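Local coordinates for protein HTH-type transcriptional regulator LysG (Mycobacterium tuberculosis, PDB 3ISP) that binds DNA as a LysR-type transcriptional regulator, probably activating expression of the exporter LysE and repressing its own gene, at residues 30-33 against 34-38. Residues are numbered along the deposited sequence; the frame is centred on the assembly and turned at random.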
loop_
_atom_site.group_PDB
_atom_site.type_symbol
_atom_site.label_atom_id
_atom_site.label_comp_id
_atom_site.label_asym_id
_atom_site.label_seq_id
_atom_site.Cartn_x
_atom_site.Cartn_y
_atom_site.Cartn_z
ATOM N N LEU A 30 15.270 -29.361 5.793
ATOM C CA LEU A 30 15.283 -30.261 4.645
ATOM C C LEU A 30 16.594 -31.042 4.609
ATOM O O LEU A 30 16.888 -31.732 3.631
ATOM C CB LEU A 30 15.135 -29.475 3.340
ATOM C CG LEU A 30 14.026 -28.434 3.204
ATOM C CD1 LEU A 30 13.955 -27.953 1.761
ATOM C CD2 LEU A 30 12.694 -29.006 3.649
ATOM N N HIS A 31 17.385 -30.909 5.670
ATOM C CA HIS A 31 18.645 -31.630 5.777
ATOM C C HIS A 31 19.553 -31.288 4.598
ATOM O O HIS A 31 19.716 -32.093 3.683
ATOM C CB HIS A 31 18.383 -33.142 5.826
ATOM C CG HIS A 31 19.448 -33.926 6.531
ATOM N ND1 HIS A 31 20.321 -34.762 5.867
ATOM C CD2 HIS A 31 19.775 -34.007 7.843
ATOM C CE1 HIS A 31 21.144 -35.318 6.738
ATOM N NE2 HIS A 31 20.833 -34.879 7.945
ATOM N N VAL A 32 20.128 -30.087 4.623
ATOM C CA VAL A 32 21.058 -29.639 3.586
ATOM C C VAL A 32 21.757 -28.353 3.997
ATOM O O VAL A 32 21.263 -27.610 4.845
ATOM C CB VAL A 32 20.351 -29.382 2.233
ATOM C CG1 VAL A 32 20.380 -30.624 1.349
ATOM C CG2 VAL A 32 18.924 -28.893 2.457
ATOM N N THR A 33 22.902 -28.085 3.377
ATOM C CA THR A 33 23.664 -26.872 3.669
ATOM C C THR A 33 23.068 -25.628 2.998
ATOM O O THR A 33 22.541 -25.700 1.881
ATOM C CB THR A 33 25.151 -27.011 3.248
ATOM O OG1 THR A 33 25.240 -27.136 1.824
ATOM C CG2 THR A 33 25.789 -28.228 3.901
ATOM N N PRO A 34 23.146 -24.479 3.687
ATOM C CA PRO A 34 22.787 -23.204 3.072
ATOM C C PRO A 34 23.134 -23.228 1.595
ATOM O O PRO A 34 22.259 -23.022 0.754
ATOM C CB PRO A 34 23.682 -22.218 3.817
ATOM C CG PRO A 34 23.740 -22.785 5.201
ATOM C CD PRO A 34 23.614 -24.298 5.073
ATOM N N SER A 35 24.400 -23.500 1.293
ATOM C CA SER A 35 24.879 -23.609 -0.084
ATOM C C SER A 35 23.927 -24.411 -0.997
ATOM O O SER A 35 23.577 -23.959 -2.097
ATOM C CB SER A 35 26.285 -24.222 -0.095
ATOM O OG SER A 35 26.813 -24.281 -1.409
ATOM N N ALA A 36 23.510 -25.593 -0.534
ATOM C CA ALA A 36 22.617 -26.461 -1.302
ATOM C C ALA A 36 21.311 -25.747 -1.584
ATOM O O ALA A 36 20.885 -25.636 -2.732
ATOM C CB ALA A 36 22.356 -27.757 -0.556
ATOM N N VAL A 37 20.682 -25.267 -0.519
ATOM C CA VAL A 37 19.465 -24.475 -0.634
ATOM C C VAL A 37 19.682 -23.313 -1.601
ATOM O O VAL A 37 18.830 -23.020 -2.439
ATOM C CB VAL A 37 19.012 -23.941 0.748
ATOM C CG1 VAL A 37 17.990 -22.837 0.590
ATOM C CG2 VAL A 37 18.454 -25.068 1.592
ATOM N N SER A 38 20.842 -22.671 -1.491
ATOM C CA SER A 38 21.172 -21.545 -2.351
ATOM C C SER A 38 21.290 -21.957 -3.814
ATOM O O SER A 38 20.722 -21.306 -4.689
ATOM C CB SER A 38 22.456 -20.865 -1.884
ATOM O OG SER A 38 22.256 -20.198 -0.651
#
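Thr33 caps the start of helix 34-48 with its side chain: OG1 accepts a weak, slightly bent hydrogen bond from Ala36 N at 3.3 Å. Its chi1 of 65° sets OG1 between the backbone N and the carbonyl carbon, which swings the hydroxyl over the first turn, where it also lies 3.6 Å from Ser35 CB. Thr33 O faces the same turn and accepts a hydrogen bond from Val37 N at 3.1 Å, firmer than the weak bonds from Ala36 N. Val32 packs across the turn, its CB 3.8 Å from Ala36 CB, while its CG2 branch meets CG2 of the buried Val37 at 3.9 Å, the two valine side chains crossing at about a right angle. This N-cap lies within the predicted helix-turn-helix motif of the LysR-type DNA-binding domain, at the point where the connection from helix 23-27 enters helix 34-48, the second helix of the motif. Val37 packs further on Phe23 and Ala27 of helix 23-27 and on Val17 of helix 9-20. The solvent side is looser: Pro34 and Ser35 are exposed, as is Thr33 despite its bonds into the helix, and Ser35 OG makes a weak hydrogen bond with Gln39 OE1.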